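Local coordinates for putative uncharacterized protein (Coprinopsis cinerea, PDB 3W9A) that probably hydrolyses beta-glucan chains as the catalytic domain of a glycoside hydrolase family 131 enzyme with a beta-jelly-roll fold, at residues A[38-41]-A[42-46]; A[50-53]-A[54-57]; A[138-142]-A[143-147]. All coordinates share one frame; numbering follows the deposited sequence.

How the interactions relate
The three contacts are local, each folded from one unbroken run of chain, and they follow one another in series through the beta-jelly roll. Interaction 1 runs through most of strand 44-47, and interaction 2 lies in the loop that follows it, before strand 61-66; their centres are about 21 Å apart, yet Asn45 O meets Tyr50 CD2 at 3.5 Å. Interaction 3, the hairpin of strands 136-141 and 144-150, belongs to the other antiparallel sheet, its centre about 30 Å from that of interaction 1 and about 27 Å from that of interaction 2. Together they illustrate three ways of turning the chain within a jelly roll.

Interaction 1: A[38-41]-A[42-46]; sequences GPTS and RYLNL
Arg42 lies over Gly38 and Pro39 while Tyr43 reaches Gly38 N with its hydroxyl, just before strand 44-47. The tight part is the backbone. Arg42 N bonds to Pro39 O at 3.0 Å, which with the backbone angles of Thr40 and Ser41 fits a type I beta turn. Thr40 O accepts two donors, Leu44 N at 2.8 Å and nearly in line with the carbonyl, and Tyr43 N, which comes from above the carbonyl plane. Tyr43 and Asn45 then pair through their backbones with Thr65 and Lys63 of strand 61-66. On the buried flank, Thr40 CG2 rests 4.0 Å from Leu44 CB, while Thr40 OG1 turns to Asp19 and Trp32. With Tyr43 CG beside the backbone N (chi1 -47°), OH takes a bond of 2.9 Å from Gly38 N, which lies in the ring plane at its edge, and also pairs with Thr69 OG1. Arg42 CB sits over one face of this ring.

The outer side is looser. Arg42 CG stands anti to the backbone N (chi1 -170°), and after a bend at chi3 Gly38 CA lies over the centre of one guanidinium face, 3.5 Å from its plane. Pro39 CD adds a van der Waals contact to that face, beside the exposed Ser41. Arg42 NH1 turns to Thr69 OG1. Thr69 therefore binds both Arg42 and Tyr43, so one hydroxyl outside the turn probably helps to orient both side chains.

Interaction 2: A[50-53]-A[54-57]; sequences YKNP and AITS
A type I beta turn from Asn52 to Ile55, overlapped by an inverse gamma turn centred on Ile55, shapes the loop between strands 44-47 and 61-66 of the jelly roll. The beta turn is closed by Ile55 N bonding to Asn52 O at 2.9 Å, the donor standing above the carbonyl plane. Asn52 also uses its side chain: with CG anti to the backbone N (chi1 180°), OD1 swings round Pro53 to accept Ala54 N at 2.9 Å, an Asx turn superposed on the beta turn. The other end of the same amide, ND2, goes to Asn177 O, which holds the group from both ends. Asn52 and Ile55 cross at about a right angle, CB against CD1 at 3.6 Å, and Ile55 also packs on Ile231 of a loop and on Ser218 of strand 213-224.

Lys51 reaches from ahead of the turns to the carbonyl of Ile55. Its CG lies between the backbone N and the carbonyl carbon (chi1 62°), which sends the chain forward along the loop until CE passes Ile55 O at 3.5 Å. The ammonium binds that oxygen and, as its stronger partner, Glu58 O. A methionine here would probably leave both carbonyls without this donor and let the segment after the turn move more freely. Pro53 and Thr56 lie on the exposed side. Lys51 NZ approaches Ile55 O at 3.1 Å from above the carbonyl plane, with C=O...N at 131°.

Interaction 3: A[138-142]-A[143-147]; sequences GWYAG and GTERW
Tyr140 and Glu145 cross obliquely on one face of the hairpin, the aliphatic part of the glutamate lying over the phenol. Glu145 CB stands 3.9 Å from the ring centroid and 23° off the normal, a CH-pi contact, while Glu145 CA sits over the same ring nearer its rim. Because Glu145 CG is anti to its own backbone N (chi1 -172°) and the chain then stays extended, the carboxylate is carried past the ring toward Gly138, its plane turned 41° from that of the phenol. A water joins the two ends, bonding to Tyr140 OH at 2.7 Å and donating to Glu145 OE2. Lys127 adds a cation-pi contact to Tyr140.

The strands pair antiparallel as a beta hairpin, turned through a type I' turn from Ala141 to Thr144 at Gly142 and Gly143, whose positive phi angles suit glycine. A classic beta bulge interrupts the register: Arg146 and Trp147 both face Trp139, whose carbonyl O takes a bond of 2.9 Å from Arg146 N and a weak one from Trp147 N.

On the other face, Trp139 and Trp147 both look toward strands 169-176 and 182-189, and Trp139 CB touches Trp147 CE3 at 4.2 Å. Arg146 CG, set by chi1 beside the Trp139 ring, lies obliquely 3.7 Å from Trp139 CZ3, and the bend at chi2 turns the guanidinium back to the turn. There Arg146 NH2 binds Ala141 O at 2.6 Å, with NE making a weak second bond to the same oxygen and another weak one to Thr144 O.

Interaction 1: A[38-41]-A[42-46]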
ATOM      1  N   GLY A  38     -15.666 -11.272  -9.033  1.00 17.54           N
ATOM      2  CA  GLY A  38     -16.620 -11.121  -7.955  1.00 17.29           C
ATOM      3  C   GLY A  38     -17.124  -9.695  -7.788  1.00 16.81           C
ATOM      4  O   GLY A  38     -16.585  -8.764  -8.391  1.00 16.02           O
ATOM      5  N   PRO A  39     -18.160  -9.516  -6.953  1.00 16.42           N
ATOM      6  CA  PRO A  39     -18.557  -8.149  -6.582  1.00 16.08           C
ATOM      7  C   PRO A  39     -17.419  -7.461  -5.840  1.00 15.50           C
ATOM      8  O   PRO A  39     -16.591  -8.141  -5.217  1.00 15.33           O
ATOM      9  CB  PRO A  39     -19.771  -8.357  -5.666  1.00 16.30           C
ATOM     10  CG  PRO A  39     -19.655  -9.762  -5.174  1.00 16.55           C
ATOM     11  CD  PRO A  39     -18.944 -10.541  -6.240  1.00 16.51           C
ATOM     12  N   THR A  40     -17.360  -6.134  -5.920  1.00 14.32           N
ATOM     13  CA  THR A  40     -16.265  -5.404  -5.298  1.00 13.67           C
ATOM     14  C   THR A  40     -16.188  -5.679  -3.786  1.00 13.18           C
ATOM     15  O   THR A  40     -15.090  -5.805  -3.209  1.00 11.61           O
ATOM     16  CB  THR A  40     -16.364  -3.912  -5.629  1.00 13.13           C
ATOM     17  OG1 THR A  40     -16.112  -3.764  -7.018  1.00 12.57           O
ATOM     18  CG2 THR A  40     -15.331  -3.091  -4.847  1.00 12.76           C
ATOM     19  N   SER A  41     -17.348  -5.851  -3.160  1.00 13.07           N
ATOM     20  CA  SER A  41     -17.396  -6.153  -1.726  1.00 13.05           C
ATOM     21  C   SER A  41     -16.736  -7.496  -1.312  1.00 13.02           C
ATOM     22  O   SER A  41     -16.523  -7.715  -0.137  1.00 12.60           O
ATOM     23  CB  SER A  41     -18.833  -6.141  -1.228  1.00 13.20           C
ATOM     24  OG  SER A  41     -19.496  -7.286  -1.714  1.00 13.27           O
ATOM     25  N   ARG A  42     -16.440  -8.383  -2.261  1.00 13.31           N
ATOM     26  CA  ARG A  42     -15.619  -9.567  -1.977  1.00 14.16           C
ATOM     27  C   ARG A  42     -14.128  -9.192  -1.758  1.00 13.34           C
ATOM     28  O   ARG A  42     -13.389  -9.917  -1.079  1.00 12.80           O
ATOM     29  CB  ARG A  42     -15.734 -10.570  -3.118  1.00 15.91           C
ATOM     30  CG  ARG A  42     -15.131 -11.931  -2.823  1.00 17.95           C
ATOM     31  CD  ARG A  42     -15.236 -12.856  -4.019  1.00 19.61           C
ATOM     32  NE  ARG A  42     -16.621 -13.081  -4.405  1.00 21.06           N
ATOM     33  CZ  ARG A  42     -16.995 -13.747  -5.494  1.00 23.09           C
ATOM     34  NH1 ARG A  42     -16.091 -14.244  -6.321  1.00 23.44           N
ATOM     35  NH2 ARG A  42     -18.287 -13.907  -5.759  1.00 24.46           N
ATOM     36  N   TYR A  43     -13.704  -8.053  -2.314  1.00 12.02           N
ATOM     37  CA  TYR A  43     -12.283  -7.678  -2.344  1.00 11.49           C
ATOM     38  C   TYR A  43     -11.920  -6.394  -1.593  1.00 10.80           C
ATOM     39  O   TYR A  43     -10.806  -6.262  -1.077  1.00 10.08           O
ATOM     40  CB  TYR A  43     -11.839  -7.532  -3.794  1.00 11.83           C
ATOM     41  CG  TYR A  43     -12.262  -8.673  -4.686  1.00 12.01           C
ATOM     42  CD1 TYR A  43     -11.830  -9.988  -4.435  1.00 12.13           C
ATOM     43  CD2 TYR A  43     -13.083  -8.448  -5.766  1.00 12.23           C
ATOM     44  CE1 TYR A  43     -12.215 -11.031  -5.253  1.00 12.11           C
ATOM     45  CE2 TYR A  43     -13.486  -9.481  -6.579  1.00 12.30           C
ATOM     46  CZ  TYR A  43     -13.063 -10.768  -6.315  1.00 12.31           C
ATOM     47  OH  TYR A  43     -13.466 -11.770  -7.155  1.00 11.99           O
ATOM     48  N   LEU A  44     -12.847  -5.448  -1.553  1.00 10.53           N
ATOM     49  CA  LEU A  44     -12.602  -4.152  -0.929  1.00 10.69           C
ATOM     50  C   LEU A  44     -13.709  -3.797   0.042  1.00 10.70           C
ATOM     51  O   LEU A  44     -14.876  -3.762  -0.326  1.00 10.42           O
ATOM     52  CB  LEU A  44     -12.462  -3.057  -1.997  1.00 10.42           C
ATOM     53  CG  LEU A  44     -11.288  -3.208  -2.970  1.00 10.55           C
ATOM     54  CD1 LEU A  44     -11.387  -2.171  -4.076  1.00 10.64           C
ATOM     55  CD2 LEU A  44      -9.916  -3.130  -2.274  1.00 10.41           C
ATOM     56  N   ASN A  45     -13.334  -3.550   1.293  1.00 11.04           N
ATOM     57  CA  ASN A  45     -14.281  -3.132   2.307  1.00 11.61           C
ATOM     58  C   ASN A  45     -13.722  -2.006   3.156  1.00 12.49           C
ATOM     59  O   ASN A  45     -12.512  -1.901   3.361  1.00 13.24           O
ATOM     60  CB  ASN A  45     -14.693  -4.314   3.186  1.00 11.73           C
ATOM     61  CG  ASN A  45     -15.456  -5.350   2.414  1.00 11.43           C
ATOM     62  OD1 ASN A  45     -14.881  -6.340   1.933  1.00 11.57           O
ATOM     63  ND2 ASN A  45     -16.741  -5.093   2.204  1.00 11.20           N
ATOM     64  N   LEU A  46     -14.629  -1.182   3.666  1.00 13.64           N
ATOM     65  CA  LEU A  46     -14.301   0.055   4.354  1.00 14.36           C
ATOM     66  C   LEU A  46     -14.971   0.094   5.723  1.00 15.19           C
ATOM     67  O   LEU A  46     -16.125  -0.316   5.855  1.00 15.92           O
ATOM     68  CB  LEU A  46     -14.786   1.225   3.507  1.00 14.86           C
ATOM     69  CG  LEU A  46     -14.201   1.310   2.088  1.00 14.83           C
ATOM     70  CD1 LEU A  46     -15.260   1.684   1.052  1.00 15.12           C
ATOM     71  CD2 LEU A  46     -13.032   2.276   2.054  1.00 15.27           C
TER

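Interaction 2: A[50-53]-A[54-57]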
ATOM      1  N   TYR A  50     -10.824  -0.219  10.393  1.00 14.86           N
ATOM      2  CA  TYR A  50      -9.822  -0.676   9.420  1.00 14.53           C
ATOM      3  C   TYR A  50      -8.657   0.309   9.281  1.00 14.58           C
ATOM      4  O   TYR A  50      -7.755   0.100   8.461  1.00 13.95           O
ATOM      5  CB  TYR A  50     -10.459  -0.918   8.042  1.00 14.05           C
ATOM      6  CG  TYR A  50     -11.552  -1.974   7.984  1.00 13.99           C
ATOM      7  CD1 TYR A  50     -11.780  -2.867   9.037  1.00 14.10           C
ATOM      8  CD2 TYR A  50     -12.346  -2.092   6.855  1.00 13.92           C
ATOM      9  CE1 TYR A  50     -12.773  -3.837   8.956  1.00 13.97           C
ATOM     10  CE2 TYR A  50     -13.334  -3.061   6.772  1.00 13.87           C
ATOM     11  CZ  TYR A  50     -13.541  -3.913   7.826  1.00 13.74           C
ATOM     12  OH  TYR A  50     -14.512  -4.845   7.721  1.00 13.76           O
ATOM     13  N   LYS A  51      -8.683   1.391  10.054  1.00 14.74           N
ATOM     14  CA  LYS A  51      -7.635   2.391   9.936  1.00 15.07           C
ATOM     15  C   LYS A  51      -6.705   2.375  11.126  1.00 14.60           C
ATOM     16  O   LYS A  51      -7.004   1.824  12.197  1.00 14.33           O
ATOM     17  CB  LYS A  51      -8.199   3.804   9.710  1.00 14.87           C
ATOM     18  CG  LYS A  51      -9.056   4.352  10.818  1.00 15.51           C
ATOM     19  CD  LYS A  51      -9.087   5.881  10.812  1.00 15.85           C
ATOM     20  CE  LYS A  51      -8.865   6.417  12.220  1.00 15.89           C
ATOM     21  NZ  LYS A  51      -9.375   7.805  12.378  1.00 15.90           N
ATOM     22  N   ASN A  52      -5.548   2.977  10.915  1.00 14.16           N
ATOM     23  CA  ASN A  52      -4.664   3.275  12.009  1.00 13.65           C
ATOM     24  C   ASN A  52      -5.352   4.341  12.857  1.00 13.76           C
ATOM     25  O   ASN A  52      -5.504   5.462  12.406  1.00 13.41           O
ATOM     26  CB  ASN A  52      -3.309   3.781  11.487  1.00 13.39           C
ATOM     27  CG  ASN A  52      -2.354   4.108  12.608  1.00 13.21           C
ATOM     28  OD1 ASN A  52      -2.776   4.333  13.732  1.00 13.58           O
ATOM     29  ND2 ASN A  52      -1.068   4.109  12.320  1.00 13.11           N
ATOM     30  N   PRO A  53      -5.758   3.994  14.095  1.00 14.55           N
ATOM     31  CA  PRO A  53      -6.483   4.974  14.911  1.00 14.59           C
ATOM     32  C   PRO A  53      -5.724   6.292  15.158  1.00 14.16           C
ATOM     33  O   PRO A  53      -6.354   7.312  15.383  1.00 13.85           O
ATOM     34  CB  PRO A  53      -6.741   4.215  16.227  1.00 14.76           C
ATOM     35  CG  PRO A  53      -5.695   3.163  16.276  1.00 14.74           C
ATOM     36  CD  PRO A  53      -5.431   2.767  14.861  1.00 14.35           C
ATOM     37  N   ALA A  54      -4.395   6.282  15.099  1.00 13.89           N
ATOM     38  CA  ALA A  54      -3.625   7.533  15.225  1.00 13.82           C
ATOM     39  C   ALA A  54      -3.785   8.506  14.045  1.00 14.00           C
ATOM     40  O   ALA A  54      -3.364   9.656  14.150  1.00 13.45           O
ATOM     41  CB  ALA A  54      -2.139   7.235  15.442  1.00 13.69           C
ATOM     42  N   ILE A  55      -4.351   8.046  12.922  1.00 14.51           N
ATOM     43  CA  ILE A  55      -4.511   8.880  11.720  1.00 14.66           C
ATOM     44  C   ILE A  55      -5.849   9.568  11.832  1.00 15.25           C
ATOM     45  O   ILE A  55      -6.856   9.123  11.263  1.00 15.28           O
ATOM     46  CB  ILE A  55      -4.430   8.061  10.415  1.00 14.54           C
ATOM     47  CG1 ILE A  55      -3.070   7.380  10.335  1.00 14.44           C
ATOM     48  CG2 ILE A  55      -4.629   8.959   9.191  1.00 14.51           C
ATOM     49  CD1 ILE A  55      -2.895   6.512   9.107  1.00 14.60           C
ATOM     50  N   THR A  56      -5.840  10.659  12.590  1.00 15.88           N
ATOM     51  CA  THR A  56      -7.064  11.319  13.011  1.00 16.25           C
ATOM     52  C   THR A  56      -7.830  11.992  11.864  1.00 15.56           C
ATOM     53  O   THR A  56      -9.047  12.137  11.942  1.00 14.77           O
ATOM     54  CB  THR A  56      -6.744  12.314  14.131  1.00 17.69           C
ATOM     55  OG1 THR A  56      -5.548  13.026  13.799  1.00 18.45           O
ATOM     56  CG2 THR A  56      -6.486  11.550  15.432  1.00 18.51           C
ATOM     57  N   SER A  57      -7.129  12.377  10.798  1.00 14.93           N
ATOM     58  CA  SER A  57      -7.766  13.057   9.650  1.00 14.84           C
ATOM     59  C   SER A  57      -8.552  12.112   8.730  1.00 14.12           C
ATOM     60  O   SER A  57      -9.207  12.556   7.795  1.00 14.12           O
ATOM     61  CB  SER A  57      -6.701  13.793   8.833  1.00 14.66           C
ATOM     62  OG  SER A  57      -5.822  12.862   8.222  1.00 14.62           O
TER

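Interaction 3: A[138-142]-A[143-147]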
ATOM      1  N   GLY A 138       9.152  -7.522   4.802  1.00 14.86           N
ATOM      2  CA  GLY A 138      10.359  -6.912   4.263  1.00 14.33           C
ATOM      3  C   GLY A 138      10.098  -5.834   3.232  1.00 13.95           C
ATOM      4  O   GLY A 138       9.184  -5.957   2.419  1.00 14.09           O
ATOM      5  N   TRP A 139      10.917  -4.784   3.269  1.00 13.90           N
ATOM      6  CA  TRP A 139      10.947  -3.745   2.236  1.00 13.91           C
ATOM      7  C   TRP A 139      12.108  -3.982   1.320  1.00 14.09           C
ATOM      8  O   TRP A 139      13.230  -4.274   1.777  1.00 14.33           O
ATOM      9  CB  TRP A 139      11.094  -2.353   2.833  1.00 13.74           C
ATOM     10  CG  TRP A 139      11.139  -1.267   1.820  1.00 13.71           C
ATOM     11  CD1 TRP A 139      10.102  -0.827   1.037  1.00 14.08           C
ATOM     12  CD2 TRP A 139      12.271  -0.470   1.467  1.00 13.26           C
ATOM     13  NE1 TRP A 139      10.532   0.196   0.222  1.00 14.20           N
ATOM     14  CE2 TRP A 139      11.855   0.439   0.477  1.00 13.42           C
ATOM     15  CE3 TRP A 139      13.600  -0.436   1.894  1.00 13.23           C
ATOM     16  CZ2 TRP A 139      12.723   1.363  -0.101  1.00 13.50           C
ATOM     17  CZ3 TRP A 139      14.455   0.495   1.329  1.00 13.31           C
ATOM     18  CH2 TRP A 139      14.017   1.379   0.344  1.00 13.31           C
ATOM     19  N   TYR A 140      11.842  -3.840   0.027  1.00 13.57           N
ATOM     20  CA  TYR A 140      12.825  -4.053  -1.007  1.00 13.73           C
ATOM     21  C   TYR A 140      13.052  -2.787  -1.822  1.00 14.22           C
ATOM     22  O   TYR A 140      12.140  -1.967  -2.013  1.00 13.90           O
ATOM     23  CB  TYR A 140      12.349  -5.156  -1.927  1.00 13.74           C
ATOM     24  CG  TYR A 140      12.308  -6.505  -1.271  1.00 13.86           C
ATOM     25  CD1 TYR A 140      13.232  -7.489  -1.608  1.00 14.19           C
ATOM     26  CD2 TYR A 140      11.374  -6.788  -0.290  1.00 14.07           C
ATOM     27  CE1 TYR A 140      13.200  -8.737  -1.009  1.00 14.51           C
ATOM     28  CE2 TYR A 140      11.345  -8.026   0.335  1.00 14.32           C
ATOM     29  CZ  TYR A 140      12.252  -8.997  -0.031  1.00 14.29           C
ATOM     30  OH  TYR A 140      12.205 -10.233   0.578  1.00 14.61           O
ATOM     31  N   ALA A 141      14.273  -2.647  -2.323  1.00 14.76           N
ATOM     32  CA  ALA A 141      14.607  -1.578  -3.264  1.00 15.90           C
ATOM     33  C   ALA A 141      15.614  -2.108  -4.278  1.00 17.43           C
ATOM     34  O   ALA A 141      16.654  -2.664  -3.899  1.00 17.62           O
ATOM     35  CB  ALA A 141      15.155  -0.369  -2.535  1.00 16.12           C
ATOM     36  N   GLY A 142      15.291  -1.970  -5.566  1.00 18.35           N
ATOM     37  CA  GLY A 142      16.179  -2.443  -6.630  1.00 19.35           C
ATOM     38  C   GLY A 142      16.295  -3.957  -6.727  1.00 19.76           C
ATOM     39  O   GLY A 142      17.174  -4.456  -7.400  1.00 20.77           O
ATOM     40  N   GLY A 143      15.390  -4.686  -6.086  1.00 20.71           N
ATOM     41  CA  GLY A 143      15.392  -6.151  -6.105  1.00 21.54           C
ATOM     42  C   GLY A 143      15.955  -6.793  -4.840  1.00 21.87           C
ATOM     43  O   GLY A 143      15.959  -8.015  -4.721  1.00 22.47           O
ATOM     44  N   THR A 144      16.416  -5.971  -3.896  1.00 22.32           N
ATOM     45  CA  THR A 144      17.124  -6.439  -2.711  1.00 22.49           C
ATOM     46  C   THR A 144      16.427  -5.971  -1.431  1.00 21.20           C
ATOM     47  O   THR A 144      16.164  -4.767  -1.268  1.00 18.81           O
ATOM     48  CB  THR A 144      18.556  -5.863  -2.676  1.00 23.19           C
ATOM     49  OG1 THR A 144      19.214  -6.103  -3.923  1.00 24.27           O
ATOM     50  CG2 THR A 144      19.365  -6.473  -1.558  1.00 24.21           C
ATOM     51  N   GLU A 145      16.165  -6.910  -0.515  1.00 20.24           N
ATOM     52  CA  GLU A 145      15.633  -6.566   0.813  1.00 20.28           C
ATOM     53  C   GLU A 145      16.600  -5.658   1.553  1.00 19.78           C
ATOM     54  O   GLU A 145      17.779  -5.991   1.683  1.00 20.96           O
ATOM     55  CB  GLU A 145      15.386  -7.820   1.673  1.00 21.03           C
ATOM     56  CG  GLU A 145      14.659  -7.526   2.984  1.00 21.26           C
ATOM     57  CD  GLU A 145      14.405  -8.768   3.824  1.00 21.98           C
ATOM     58  OE1 GLU A 145      15.371  -9.397   4.291  1.00 22.05           O
ATOM     59  OE2 GLU A 145      13.228  -9.114   4.029  1.00 23.08           O
ATOM     60  N   ARG A 146      16.106  -4.527   2.038  1.00 18.98           N
ATOM     61  CA  ARG A 146      16.915  -3.591   2.813  1.00 19.25           C
ATOM     62  C   ARG A 146      16.465  -3.492   4.267  1.00 18.87           C
ATOM     63  O   ARG A 146      17.164  -2.918   5.096  1.00 17.93           O
ATOM     64  CB  ARG A 146      16.864  -2.185   2.191  1.00 19.37           C
ATOM     65  CG  ARG A 146      16.951  -2.135   0.682  1.00 18.91           C
ATOM     66  CD  ARG A 146      18.211  -2.798   0.170  1.00 19.44           C
ATOM     67  NE  ARG A 146      18.258  -2.777  -1.292  1.00 19.67           N
ATOM     68  CZ  ARG A 146      19.282  -2.335  -2.023  1.00 19.60           C
ATOM     69  NH1 ARG A 146      20.396  -1.891  -1.454  1.00 20.36           N
ATOM     70  NH2 ARG A 146      19.202  -2.375  -3.343  1.00 18.91           N
ATOM     71  N   TRP A 147      15.300  -4.041   4.588  1.00 18.30           N
ATOM     72  CA  TRP A 147      14.707  -3.824   5.897  1.00 17.71           C
ATOM     73  C   TRP A 147      13.588  -4.824   6.093  1.00 17.63           C
ATOM     74  O   TRP A 147      12.925  -5.212   5.132  1.00 16.95           O
ATOM     75  CB  TRP A 147      14.175  -2.394   5.942  1.00 18.09           C
ATOM     76  CG  TRP A 147      13.497  -1.955   7.204  1.00 18.39           C
ATOM     77  CD1 TRP A 147      14.041  -1.202   8.193  1.00 18.88           C
ATOM     78  CD2 TRP A 147      12.130  -2.177   7.576  1.00 18.83           C
ATOM     79  NE1 TRP A 147      13.116  -0.966   9.171  1.00 19.40           N
ATOM     80  CE2 TRP A 147      11.933  -1.559   8.819  1.00 18.74           C
ATOM     81  CE3 TRP A 147      11.066  -2.864   6.993  1.00 18.68           C
ATOM     82  CZ2 TRP A 147      10.716  -1.590   9.485  1.00 18.93           C
ATOM     83  CZ3 TRP A 147       9.856  -2.901   7.664  1.00 19.09           C
ATOM     84  CH2 TRP A 147       9.689  -2.260   8.889  1.00 18.68           C
TER
HETATM   85  O   HOH W   1      10.957 -10.083   2.934  1.00 24.10           O